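Local coordinates for PUM-HD domain-containing protein (Caenorhabditis elegans, PDB 7CGF), which binds single-stranded RNA through its Pumilio homology domain and probably recognises the 3' untranslated regions of target mRNAs, at residues Glu112-Met117 / Ser140-Val145; Arg148-Gln153 / Arg157-Ala162; Asp176-Ser181 / Arg196-Cys201. The protein carries 2 engineered substitutions. All coordinates share one frame; numbering follows the deposited sequence.

Contact 1. Residues Glu112-Met117 / Ser140-Val145; sequences EYAFQM and SQIRHV
Ala114 and Phe115 meet Ile142 and Val145 through apolar side chains. The methyl CB of Ala114 touches CD1, the far methyl of Ile142, at 3.7 Å. Beside this pair, Phe115 brings the rim of its ring to Val145. Its CE1 lies 3.9 Å from Val145 CG2. Val145 CB also sits in the ring plane, so the valine comes in at the edge and not over a face. The Phe115 ring starts beside the backbone N (chi1 -64°), and its turn about chi2 (87°) presents CE1 and CZ to the valine.

No hydrogen bond crosses between the segments; backbone bonds order each one. A type I beta turn runs from Tyr113 to Gln116, with Gln116 N bonded to Tyr113 O at 3.1 Å. On the other side, Val145 N bonds Ile142 O at 3.0 Å. Val145 is also the N-cap residue before helix 146-150.

Both sides have further support. Leu123 of helix 119-129 packs on Ala114, Asn154 ND2 donates to Phe115 O, and Gln141 NE2 donates to Ile107 O. The contact thus joins the turn after helix 110-113 to the junction between helices 132-142 and 146-150, within the Pumilio repeat array. With aliphatic carbons and a ring edge meeting, the join probably rests on van der Waals fit and partial exclusion of water, while backbone bonds fix each segment separately.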
loop_
_atom_site.group_PDB
_atom_site.type_symbol
_atom_site.label_atom_id
_atom_site.label_comp_id
_atom_site.label_asym_id
_atom_site.label_seq_id
_atom_site.Cartn_x
_atom_site.Cartn_y
_atom_site.Cartn_z
ATOM N N GLU A 112 5.968 19.285 -8.395
ATOM C CA GLU A 112 5.200 18.944 -9.588
ATOM C C GLU A 112 5.391 17.486 -9.998
ATOM O O GLU A 112 4.420 16.807 -10.361
ATOM C CB GLU A 112 5.597 19.867 -10.755
ATOM C CG GLU A 112 5.535 21.358 -10.424
ATOM C CD GLU A 112 6.357 22.232 -11.384
ATOM O OE1 GLU A 112 6.565 21.840 -12.558
ATOM O OE2 GLU A 112 6.800 23.320 -10.957
ATOM N N TYR A 113 6.638 17.001 -9.952
ATOM C CA TYR A 113 6.944 15.640 -10.385
ATOM C C TYR A 113 6.167 14.602 -9.583
ATOM O O TYR A 113 5.844 13.528 -10.105
ATOM C CB TYR A 113 8.452 15.367 -10.253
ATOM C CG TYR A 113 9.340 16.236 -11.142
ATOM C CD1 TYR A 113 8.878 16.738 -12.358
ATOM C CD2 TYR A 113 10.626 16.569 -10.739
ATOM C CE1 TYR A 113 9.698 17.548 -13.166
ATOM C CE2 TYR A 113 11.458 17.374 -11.548
ATOM C CZ TYR A 113 10.986 17.853 -12.748
ATOM O OH TYR A 113 11.802 18.661 -13.525
ATOM N N ALA A 114 5.851 14.901 -8.321
ATOM C CA ALA A 114 5.198 13.887 -7.494
ATOM C C ALA A 114 3.842 13.474 -8.055
ATOM O O ALA A 114 3.389 12.342 -7.817
ATOM C CB ALA A 114 5.064 14.403 -6.061
ATOM N N PHE A 115 3.186 14.362 -8.799
ATOM C CA PHE A 115 1.859 14.118 -9.348
ATOM C C PHE A 115 1.876 13.546 -10.752
ATOM O O PHE A 115 0.804 13.222 -11.286
ATOM C CB PHE A 115 1.058 15.425 -9.339
ATOM C CG PHE A 115 0.813 15.945 -7.966
ATOM C CD1 PHE A 115 1.737 16.762 -7.339
ATOM C CD2 PHE A 115 -0.327 15.579 -7.288
ATOM C CE1 PHE A 115 1.521 17.220 -6.039
ATOM C CE2 PHE A 115 -0.546 16.027 -5.999
ATOM C CZ PHE A 115 0.366 16.840 -5.374
ATOM N N GLN A 116 3.048 13.420 -11.366
ATOM C CA GLN A 116 3.158 13.002 -12.761
ATOM C C GLN A 116 3.433 11.508 -12.867
ATOM O O GLN A 116 4.173 10.940 -12.054
ATOM C CB GLN A 116 4.253 13.823 -13.446
ATOM C CG GLN A 116 3.872 15.303 -13.483
ATOM C CD GLN A 116 4.995 16.230 -13.894
ATOM O OE1 GLN A 116 6.117 15.801 -14.150
ATOM N NE2 GLN A 116 4.699 17.521 -13.935
ATOM N N MET A 117 2.853 10.858 -13.889
ATOM C CA MET A 117 2.859 9.399 -13.857
ATOM C C MET A 117 4.235 8.822 -14.145
ATOM O O MET A 117 4.572 7.769 -13.604
ATOM C CB MET A 117 1.829 8.814 -14.818
ATOM C CG MET A 117 2.071 9.070 -16.276
ATOM S SD MET A 117 0.802 8.159 -17.230
ATOM C CE MET A 117 1.072 8.888 -18.847
ATOM N N SER A 140 11.578 17.479 1.910
ATOM C CA SER A 140 11.405 18.895 2.226
ATOM C C SER A 140 10.606 19.619 1.145
ATOM O O SER A 140 9.944 20.625 1.428
ATOM C CB SER A 140 12.772 19.553 2.435
ATOM O OG SER A 140 13.359 19.900 1.187
ATOM N N GLN A 141 10.640 19.113 -0.089
ATOM C CA GLN A 141 9.806 19.644 -1.162
ATOM C C GLN A 141 8.411 19.032 -1.148
ATOM O O GLN A 141 7.419 19.734 -1.381
ATOM C CB GLN A 141 10.483 19.392 -2.509
ATOM C CG GLN A 141 11.628 20.345 -2.776
ATOM C CD GLN A 141 11.121 21.708 -3.210
ATOM O OE1 GLN A 141 10.512 22.433 -2.432
ATOM N NE2 GLN A 141 11.351 22.052 -4.477
ATOM N N ILE A 142 8.317 17.724 -0.889
ATOM C CA ILE A 142 7.020 17.065 -0.744
ATOM C C ILE A 142 6.185 17.758 0.326
ATOM O O ILE A 142 4.948 17.798 0.232
ATOM C CB ILE A 142 7.233 15.561 -0.444
ATOM C CG1 ILE A 142 7.870 14.867 -1.658
ATOM C CG2 ILE A 142 5.932 14.871 -0.078
ATOM C CD1 ILE A 142 7.003 14.856 -2.888
ATOM N N ARG A 143 6.852 18.345 1.328
ATOM C CA ARG A 143 6.185 19.077 2.405
ATOM C C ARG A 143 5.188 20.094 1.863
ATOM O O ARG A 143 4.106 20.292 2.437
ATOM C CB ARG A 143 7.242 19.792 3.251
ATOM C CG ARG A 143 7.297 19.404 4.703
ATOM C CD ARG A 143 8.431 20.146 5.403
ATOM N NE ARG A 143 9.248 19.217 6.181
ATOM C CZ ARG A 143 8.996 18.893 7.444
ATOM N NH1 ARG A 143 9.777 18.024 8.081
ATOM N NH2 ARG A 143 7.961 19.446 8.066
ATOM N N HIS A 144 5.535 20.744 0.753
ATOM C CA HIS A 144 4.735 21.842 0.227
ATOM C C HIS A 144 3.427 21.390 -0.398
ATOM O O HIS A 144 2.535 22.227 -0.590
ATOM C CB HIS A 144 5.544 22.629 -0.806
ATOM C CG HIS A 144 6.816 23.178 -0.260
ATOM N ND1 HIS A 144 8.034 23.009 -0.881
ATOM C CD2 HIS A 144 7.063 23.874 0.874
ATOM C CE1 HIS A 144 8.975 23.592 -0.163
ATOM N NE2 HIS A 144 8.414 24.115 0.912
ATOM N N VAL A 145 3.296 20.105 -0.737
ATOM C CA VAL A 145 2.116 19.609 -1.436
ATOM C C VAL A 145 1.572 18.334 -0.799
ATOM O O VAL A 145 0.839 17.589 -1.451
ATOM C CB VAL A 145 2.422 19.369 -2.934
ATOM C CG1 VAL A 145 2.660 20.691 -3.663
ATOM C CG2 VAL A 145 3.663 18.476 -3.094
#

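Contact 2. Residues Arg148-Gln153 / Arg157-Ala162; sequences RCMKDQ and RVVQKA. Engineered in segment 157-162: Arg157 (natural residue His). With nucleotides of chain B.
Arg157 meets Gln153 through its aliphatic part, with CG 3.5 Å from Gln153 O. This arginine is an engineered substitution for histidine. Its chain bends at chi2 and chi3 (-52° and -73°), which turns the guanidinium in between two RNA bases. G5 of chain B lies over one face, with its N3 3.7 Å above the plane. A6 of chain B lies over the opposite face, and its C6 is 3.4 Å from that plane. A water sits in the guanidinium plane, at its edge, and accepts from Arg157 NH1 at 3.0 Å. The same water is within bonding range of Gln153 O and, in chain B, of G5 O2' and A6 O4', more acceptors than its protons can serve at once. Gln153 itself runs out extended, and its NE2 donates to OP1 of A6 of chain B at 2.6 Å. With an alanine here, that phosphate oxygen would probably lose its amide donor and the A6 backbone would be held less firmly.

Val159 faces the other way, into the protein. Its CG2 lies 4.1 Å from Cys149 SG and 4.3 Å from Met150 CG. The valine thus packs helix 155-165 onto helix 146-150. This is the helical layering of a Pumilio repeat, in which one face of a helix builds the core while the other reads RNA. Ile174 and Val197 extend the apolar layer around Val159.

Gln160, one residue on, returns to the RNA side. Its chain is extended beyond CG, and OE1 accepts from N2 of G5 of chain B at 2.8 Å, with a bent N-H...O angle of 137°. Its NE2 donates to Cys156 O, one turn earlier, which, with Arg200 NH1 donating to OE1, probably sets which end of the amide faces the guanine.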
loop_
_atom_site.group_PDB
_atom_site.type_symbol
_atom_site.label_atom_id
_atom_site.label_comp_id
_atom_site.label_asym_id
_atom_site.label_seq_id
_atom_site.Cartn_x
_atom_site.Cartn_y
_atom_site.Cartn_z
ATOM N N ARG A 148 -2.450 17.151 -0.856
ATOM C CA ARG A 148 -2.925 16.749 -2.172
ATOM C C ARG A 148 -2.165 15.530 -2.668
ATOM O O ARG A 148 -2.739 14.654 -3.329
ATOM C CB ARG A 148 -2.791 17.928 -3.144
ATOM C CG ARG A 148 -3.422 17.694 -4.513
ATOM C CD ARG A 148 -3.457 18.972 -5.358
ATOM N NE ARG A 148 -2.193 19.709 -5.308
ATOM C CZ ARG A 148 -1.278 19.705 -6.274
ATOM N NH1 ARG A 148 -1.482 19.015 -7.383
ATOM N NH2 ARG A 148 -0.161 20.402 -6.133
ATOM N N CYS A 149 -0.886 15.444 -2.312
ATOM C CA CYS A 149 -0.070 14.303 -2.713
ATOM C C CYS A 149 -0.659 12.994 -2.192
ATOM O O CYS A 149 -0.690 11.985 -2.905
ATOM C CB CYS A 149 1.347 14.519 -2.183
ATOM S SG CYS A 149 2.658 13.880 -3.201
ATOM N N MET A 150 -1.155 12.999 -0.952
ATOM C CA MET A 150 -1.612 11.763 -0.326
ATOM C C MET A 150 -2.826 11.168 -1.021
ATOM O O MET A 150 -3.020 9.946 -0.988
ATOM C CB MET A 150 -1.913 12.030 1.149
ATOM C CG MET A 150 -0.666 12.394 1.914
ATOM S SD MET A 150 -1.121 12.973 3.569
ATOM C CE MET A 150 -2.320 11.743 3.856
ATOM N N LYS A 151 -3.661 11.995 -1.645
ATOM C CA LYS A 151 -4.866 11.523 -2.314
ATOM C C LYS A 151 -4.676 11.360 -3.807
ATOM O O LYS A 151 -5.654 11.139 -4.524
ATOM C CB LYS A 151 -6.023 12.488 -2.057
ATOM C CG LYS A 151 -6.386 12.583 -0.609
ATOM C CD LYS A 151 -7.485 13.595 -0.405
ATOM C CE LYS A 151 -8.823 13.054 -0.847
ATOM N NZ LYS A 151 -9.915 13.957 -0.375
ATOM N N ASP A 152 -3.454 11.527 -4.301
ATOM C CA ASP A 152 -3.198 11.479 -5.733
ATOM C C ASP A 152 -2.741 10.083 -6.127
ATOM O O ASP A 152 -1.966 9.452 -5.400
ATOM C CB ASP A 152 -2.140 12.513 -6.137
ATOM C CG ASP A 152 -1.917 12.535 -7.629
ATOM O OD1 ASP A 152 -2.818 13.001 -8.369
ATOM O OD2 ASP A 152 -0.849 12.058 -8.068
ATOM N N GLN A 153 -3.224 9.614 -7.288
ATOM C CA GLN A 153 -2.869 8.293 -7.793
ATOM C C GLN A 153 -1.359 8.122 -7.864
ATOM O O GLN A 153 -0.833 7.044 -7.578
ATOM C CB GLN A 153 -3.468 8.099 -9.192
ATOM C CG GLN A 153 -3.117 6.803 -9.852
ATOM C CD GLN A 153 -3.755 6.737 -11.238
ATOM O OE1 GLN A 153 -3.834 7.752 -11.930
ATOM N NE2 GLN A 153 -4.229 5.573 -11.626
ATOM N N ARG A 157 1.985 7.208 -4.056
ATOM C CA ARG A 157 3.027 6.195 -4.129
ATOM C C ARG A 157 4.375 6.765 -3.704
ATOM O O ARG A 157 5.188 6.055 -3.099
ATOM C CB ARG A 157 3.109 5.638 -5.552
ATOM C CG ARG A 157 1.767 5.124 -6.113
ATOM C CD ARG A 157 1.114 4.133 -5.148
ATOM N NE ARG A 157 1.775 2.828 -5.090
ATOM C CZ ARG A 157 1.486 1.841 -5.932
ATOM N NH1 ARG A 157 0.586 2.050 -6.883
ATOM N NH2 ARG A 157 2.093 0.664 -5.837
ATOM N N VAL A 158 4.611 8.041 -4.004
ATOM C CA VAL A 158 5.786 8.737 -3.493
ATOM C C VAL A 158 5.721 8.816 -1.972
ATOM O O VAL A 158 6.726 8.599 -1.279
ATOM C CB VAL A 158 5.896 10.139 -4.122
ATOM C CG1 VAL A 158 7.092 10.892 -3.544
ATOM C CG2 VAL A 158 5.968 10.043 -5.658
ATOM N N VAL A 159 4.541 9.150 -1.428
ATOM C CA VAL A 159 4.384 9.238 0.030
ATOM C C VAL A 159 4.555 7.868 0.671
ATOM O O VAL A 159 5.180 7.737 1.732
ATOM C CB VAL A 159 3.025 9.864 0.386
ATOM C CG1 VAL A 159 2.756 9.791 1.917
ATOM C CG2 VAL A 159 2.985 11.295 -0.070
ATOM N N GLN A 160 3.981 6.827 0.064
ATOM C CA GLN A 160 4.141 5.497 0.650
ATOM C C GLN A 160 5.602 5.068 0.643
ATOM O O GLN A 160 6.084 4.477 1.618
ATOM C CB GLN A 160 3.292 4.477 -0.094
ATOM C CG GLN A 160 1.810 4.608 0.227
ATOM C CD GLN A 160 0.982 3.716 -0.668
ATOM O OE1 GLN A 160 0.986 2.492 -0.518
ATOM N NE2 GLN A 160 0.270 4.327 -1.616
ATOM N N LYS A 161 6.321 5.342 -0.450
ATOM C CA LYS A 161 7.740 5.003 -0.490
ATOM C C LYS A 161 8.503 5.737 0.602
ATOM O O LYS A 161 9.390 5.162 1.245
ATOM C CB LYS A 161 8.329 5.330 -1.867
ATOM C CG LYS A 161 9.777 4.860 -2.066
ATOM C CD LYS A 161 9.885 3.342 -1.971
ATOM C CE LYS A 161 9.647 2.656 -3.306
ATOM N NZ LYS A 161 9.851 1.178 -3.197
ATOM N N ALA A 162 8.173 7.014 0.828
ATOM C CA ALA A 162 8.828 7.761 1.902
ATOM C C ALA A 162 8.610 7.089 3.254
ATOM O O ALA A 162 9.547 6.950 4.055
ATOM C CB ALA A 162 8.308 9.196 1.937
ATOM P P A B 6 -4.231 2.292 -9.778
ATOM O OP1 A B 6 -4.942 3.400 -10.454
ATOM O OP2 A B 6 -4.323 0.890 -10.242
ATOM O "O5'" A B 6 -2.679 2.662 -9.763
ATOM C "C5'" A B 6 -1.824 2.198 -10.800
ATOM C "C4'" A B 6 -1.173 3.337 -11.547
ATOM O "O4'" A B 6 -0.491 4.211 -10.621
ATOM C "C3'" A B 6 -0.105 2.912 -12.537
ATOM O "O3'" A B 6 -0.686 2.585 -13.782
ATOM C "C2'" A B 6 0.833 4.117 -12.608
ATOM O "O2'" A B 6 0.355 5.065 -13.555
ATOM C "C1'" A B 6 0.699 4.710 -11.201
ATOM N N9 A B 6 1.823 4.375 -10.296
ATOM C C8 A B 6 2.664 5.289 -9.695
ATOM N N7 A B 6 3.586 4.731 -8.922
ATOM C C5 A B 6 3.326 3.365 -9.032
ATOM C C6 A B 6 3.941 2.227 -8.466
ATOM N N6 A B 6 4.981 2.292 -7.626
ATOM N N1 A B 6 3.455 1.009 -8.777
ATOM C C2 A B 6 2.408 0.923 -9.611
ATOM N N3 A B 6 1.745 1.912 -10.205
ATOM C C4 A B 6 2.242 3.127 -9.869
ATOM P P G B 5 -7.311 -1.976 -7.543
ATOM O OP1 G B 5 -7.658 -1.508 -8.905
ATOM O OP2 G B 5 -6.710 -3.321 -7.361
ATOM O "O5'" G B 5 -6.303 -0.931 -6.882
ATOM C "C5'" G B 5 -6.664 0.431 -6.694
ATOM C "C4'" G B 5 -5.480 1.272 -6.276
ATOM O "O4'" G B 5 -4.824 0.676 -5.131
ATOM C "C3'" G B 5 -4.374 1.417 -7.306
ATOM O "O3'" G B 5 -4.669 2.432 -8.241
ATOM C "C2'" G B 5 -3.145 1.720 -6.454
ATOM O "O2'" G B 5 -3.098 3.094 -6.102
ATOM C "C1'" G B 5 -3.435 0.913 -5.190
ATOM N N9 G B 5 -2.741 -0.385 -5.175
ATOM C C8 G B 5 -3.104 -1.536 -5.833
ATOM N N7 G B 5 -2.292 -2.531 -5.602
ATOM C C5 G B 5 -1.338 -1.995 -4.745
ATOM C C6 G B 5 -0.204 -2.595 -4.147
ATOM O O6 G B 5 0.214 -3.757 -4.263
ATOM N N1 G B 5 0.480 -1.691 -3.342
ATOM C C2 G B 5 0.129 -0.381 -3.121
ATOM N N2 G B 5 0.948 0.298 -2.304
ATOM N N3 G B 5 -0.926 0.204 -3.677
ATOM C C4 G B 5 -1.603 -0.667 -4.470
HETATM O O HOH W 1 -1.231 4.363 -7.635
#

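Contact 3. Residues Asp176-Ser181 / Arg196-Cys201; sequences DTLLES and RVVQRC. With nucleotides of chain B.
Leu178 has CG anti to its own carbonyl carbon (chi1 -70°) and CD1 swung trans at chi2 (178°), which sends one methyl to each partner, Val198 and Cys201. CD2 goes to Val198 CG2 at 3.9 Å. CD1 goes to Cys201 SG at 3.8 Å, though this cysteine was modelled in two conformers and the sulfur position is less certain. The leucine thus packs on Val198 and, in the conformer given, also on the cysteine sulfur about one turn further along helix 194-204. Ile185 and Met188 of helix 184-189 pack on both Leu178 and Val198, so that helix closes over both residues; Met150 of helix 146-150 also packs on the leucine.

Other side chains of the same helix turn to the RNA. Arg196 bends at chi2 (-80°) and slides its guanidinium between two bases. G5 of chain B N9 lies 3.2 Å above one face, and A4 of chain B C5 lies 3.3 Å from the other, both toward the rim. Arg196 NH2 also gives a weak hydrogen bond to O4' of G5 of chain B. Gln199 addresses the Watson-Crick edge of A4 of chain B. Its NE2 donates to A4 N1 at 2.9 Å, nearly straight at 165°. Its OE1 accepts from A4 N6 at 3.1 Å, although the position of that oxygen is less sure. Such a pair of bonds, one each way, is how PUF proteins read adenine with a glutamine.

The chemistry splits by side. An apolar side packs the helix against its neighbour, with leucine against valine and, in the conformer given, the cysteine sulfur. The polar side offers an amide that donates to adenine N1 and probably accepts from N6, and a flat cation that probably steadies the bases stacked on it.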
loop_
_atom_site.group_PDB
_atom_site.type_symbol
_atom_site.label_atom_id
_atom_site.label_comp_id
_atom_site.label_asym_id
_atom_site.label_seq_id
_atom_site.Cartn_x
_atom_site.Cartn_y
_atom_site.Cartn_z
ATOM N N ASP A 176 1.498 14.452 10.855
ATOM C CA ASP A 176 0.801 15.686 11.229
ATOM C C ASP A 176 -0.164 16.147 10.146
ATOM O O ASP A 176 -1.092 16.918 10.433
ATOM C CB ASP A 176 1.795 16.820 11.529
ATOM C CG ASP A 176 2.666 16.548 12.762
ATOM O OD1 ASP A 176 2.331 15.647 13.554
ATOM O OD2 ASP A 176 3.686 17.255 12.937
ATOM N N THR A 177 0.060 15.730 8.893
ATOM C CA THR A 177 -0.928 16.007 7.852
ATOM C C THR A 177 -2.155 15.118 8.013
ATOM O O THR A 177 -3.289 15.598 7.903
ATOM C CB THR A 177 -0.309 15.818 6.469
ATOM O OG1 THR A 177 0.828 16.655 6.342
ATOM C CG2 THR A 177 -1.327 16.219 5.372
ATOM N N LEU A 178 -1.957 13.824 8.312
ATOM C CA LEU A 178 -3.084 12.965 8.682
ATOM C C LEU A 178 -3.883 13.542 9.836
ATOM O O LEU A 178 -5.104 13.356 9.897
ATOM C CB LEU A 178 -2.597 11.563 9.062
ATOM C CG LEU A 178 -2.058 10.748 7.877
ATOM C CD1 LEU A 178 -1.545 9.398 8.358
ATOM C CD2 LEU A 178 -3.179 10.548 6.877
ATOM N N LEU A 179 -3.215 14.232 10.757
ATOM C CA LEU A 179 -3.848 14.817 11.929
ATOM C C LEU A 179 -4.146 16.310 11.763
ATOM O O LEU A 179 -4.454 16.982 12.754
ATOM C CB LEU A 179 -2.955 14.602 13.156
ATOM C CG LEU A 179 -2.745 13.137 13.555
ATOM C CD1 LEU A 179 -1.584 13.011 14.540
ATOM C CD2 LEU A 179 -4.030 12.583 14.126
ATOM N N GLU A 180 -4.108 16.842 10.541
ATOM C CA GLU A 180 -4.144 18.298 10.427
ATOM C C GLU A 180 -5.511 18.877 10.808
ATOM O O GLU A 180 -5.564 19.984 11.351
ATOM C CB GLU A 180 -3.710 18.732 9.018
ATOM C CG GLU A 180 -4.750 18.536 7.944
ATOM C CD GLU A 180 -4.199 18.765 6.530
ATOM O OE1 GLU A 180 -3.044 19.199 6.393
ATOM O OE2 GLU A 180 -4.929 18.507 5.563
ATOM N N SER A 181 -6.612 18.152 10.567
ATOM C CA SER A 181 -7.945 18.576 10.974
ATOM C C SER A 181 -8.718 17.370 11.476
ATOM O O SER A 181 -8.279 16.229 11.334
ATOM C CB SER A 181 -8.713 19.245 9.828
ATOM O OG SER A 181 -8.106 20.473 9.493
ATOM N N ARG A 196 -4.112 3.935 1.457
ATOM C CA ARG A 196 -2.850 3.217 1.400
ATOM C C ARG A 196 -1.777 3.954 2.178
ATOM O O ARG A 196 -0.892 3.334 2.772
ATOM C CB ARG A 196 -2.427 3.053 -0.064
ATOM C CG ARG A 196 -3.464 2.330 -0.930
ATOM C CD ARG A 196 -3.403 0.807 -0.752
ATOM N NE ARG A 196 -4.206 0.150 -1.787
ATOM C CZ ARG A 196 -4.091 -1.127 -2.141
ATOM N NH1 ARG A 196 -3.194 -1.905 -1.565
ATOM N NH2 ARG A 196 -4.870 -1.619 -3.100
ATOM N N VAL A 197 -1.836 5.282 2.160
ATOM C CA VAL A 197 -0.942 6.081 2.991
ATOM C C VAL A 197 -1.193 5.792 4.464
ATOM O O VAL A 197 -0.253 5.587 5.235
ATOM C CB VAL A 197 -1.111 7.572 2.671
ATOM C CG1 VAL A 197 -0.314 8.416 3.679
ATOM C CG2 VAL A 197 -0.613 7.847 1.260
ATOM N N VAL A 198 -2.461 5.758 4.872
ATOM C CA VAL A 198 -2.771 5.458 6.273
ATOM C C VAL A 198 -2.268 4.070 6.643
ATOM O O VAL A 198 -1.662 3.874 7.707
ATOM C CB VAL A 198 -4.279 5.595 6.538
ATOM C CG1 VAL A 198 -4.614 5.199 8.007
ATOM C CG2 VAL A 198 -4.770 7.000 6.226
ATOM N N GLN A 199 -2.495 3.082 5.770
ATOM C CA GLN A 199 -2.012 1.737 6.063
ATOM C C GLN A 199 -0.495 1.703 6.205
ATOM O O GLN A 199 0.032 1.033 7.107
ATOM C CB GLN A 199 -2.469 0.766 4.979
ATOM C CG GLN A 199 -3.964 0.538 5.041
ATOM C CD GLN A 199 -4.474 -0.229 3.849
ATOM O OE1 GLN A 199 -4.152 -1.406 3.677
ATOM N NE2 GLN A 199 -5.265 0.440 2.999
ATOM N N ARG A 200 0.223 2.392 5.313
ATOM C CA ARG A 200 1.681 2.394 5.380
ATOM C C ARG A 200 2.165 3.033 6.679
ATOM O O ARG A 200 3.105 2.535 7.318
ATOM C CB ARG A 200 2.253 3.108 4.149
ATOM C CG ARG A 200 3.545 2.520 3.586
ATOM C CD ARG A 200 3.397 1.081 3.093
ATOM N NE ARG A 200 2.397 0.967 2.035
ATOM C CZ ARG A 200 1.276 0.247 2.118
ATOM N NH1 ARG A 200 0.419 0.220 1.099
ATOM N NH2 ARG A 200 1.008 -0.462 3.197
ATOM N N CYS A 201 1.506 4.114 7.108
ATOM C CA CYS A 201 1.836 4.722 8.396
ATOM C C CYS A 201 1.634 3.751 9.549
ATOM O O CYS A 201 2.471 3.680 10.463
ATOM C CB CYS A 201 0.997 5.974 8.617
ATOM S SG CYS A 201 1.544 7.332 7.614
ATOM P P A B 4 -11.186 -6.515 -5.438
ATOM O OP1 A B 4 -11.559 -6.371 -6.864
ATOM O OP2 A B 4 -10.373 -7.669 -4.997
ATOM O "O5'" A B 4 -10.428 -5.186 -5.024
ATOM C "C5'" A B 4 -10.822 -3.958 -5.601
ATOM C "C4'" A B 4 -10.150 -2.780 -4.954
ATOM O "O4'" A B 4 -10.014 -2.984 -3.529
ATOM C "C3'" A B 4 -8.733 -2.455 -5.385
ATOM O "O3'" A B 4 -8.655 -1.854 -6.665
ATOM C "C2'" A B 4 -8.283 -1.530 -4.266
ATOM O "O2'" A B 4 -8.838 -0.237 -4.452
ATOM C "C1'" A B 4 -8.968 -2.166 -3.054
ATOM N N9 A B 4 -8.023 -2.919 -2.210
ATOM C C8 A B 4 -7.502 -4.190 -2.192
ATOM N N7 A B 4 -6.645 -4.369 -1.194
ATOM C C5 A B 4 -6.602 -3.127 -0.543
ATOM C C6 A B 4 -5.931 -2.582 0.571
ATOM N N6 A B 4 -5.061 -3.216 1.360
ATOM N N1 A B 4 -6.186 -1.297 0.884
ATOM C C2 A B 4 -7.028 -0.584 0.172
ATOM N N3 A B 4 -7.717 -0.976 -0.895
ATOM C C4 A B 4 -7.445 -2.252 -1.182
ATOM P P G B 5 -7.311 -1.976 -7.543
ATOM O OP1 G B 5 -7.658 -1.508 -8.905
ATOM O OP2 G B 5 -6.710 -3.321 -7.361
ATOM O "O5'" G B 5 -6.303 -0.931 -6.882
ATOM C "C5'" G B 5 -6.664 0.431 -6.694
ATOM C "C4'" G B 5 -5.480 1.272 -6.276
ATOM O "O4'" G B 5 -4.824 0.676 -5.131
ATOM C "C3'" G B 5 -4.374 1.417 -7.306
ATOM O "O3'" G B 5 -4.669 2.432 -8.241
ATOM C "C2'" G B 5 -3.145 1.720 -6.454
ATOM O "O2'" G B 5 -3.098 3.094 -6.102
ATOM C "C1'" G B 5 -3.435 0.913 -5.190
ATOM N N9 G B 5 -2.741 -0.385 -5.175
ATOM C C8 G B 5 -3.104 -1.536 -5.833
ATOM N N7 G B 5 -2.292 -2.531 -5.602
ATOM C C5 G B 5 -1.338 -1.995 -4.745
ATOM C C6 G B 5 -0.204 -2.595 -4.147
ATOM O O6 G B 5 0.214 -3.757 -4.263
ATOM N N1 G B 5 0.480 -1.691 -3.342
ATOM C C2 G B 5 0.129 -0.381 -3.121
ATOM N N2 G B 5 0.948 0.298 -2.304
ATOM N N3 G B 5 -0.926 0.204 -3.677
ATOM C C4 G B 5 -1.603 -0.667 -4.470
#

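In the fold
The three contacts follow one another along the Pumilio array. The centres of contacts 1 and 2 are 9 Å apart, those of contacts 2 and 3 are 10 Å apart. Contact 1 passes to contact 2 where Phe115 forms a cation-pi pair with Arg148 and Ala114 CB meets Cys149 SG at 3.8 Å. Contact 2 passes to contact 3 where Met150 CE packs on Leu178 CD2 at 3.4 Å. On the RNA side, Gln160 OE1 lies 2.8 Å from Arg200 NH1, a probable hydrogen bond. G5 of chain B is shared by contacts 2 and 3: Arg157 and Arg196 lie on its opposite faces, continuing the stack from A6 to A4 of chain B.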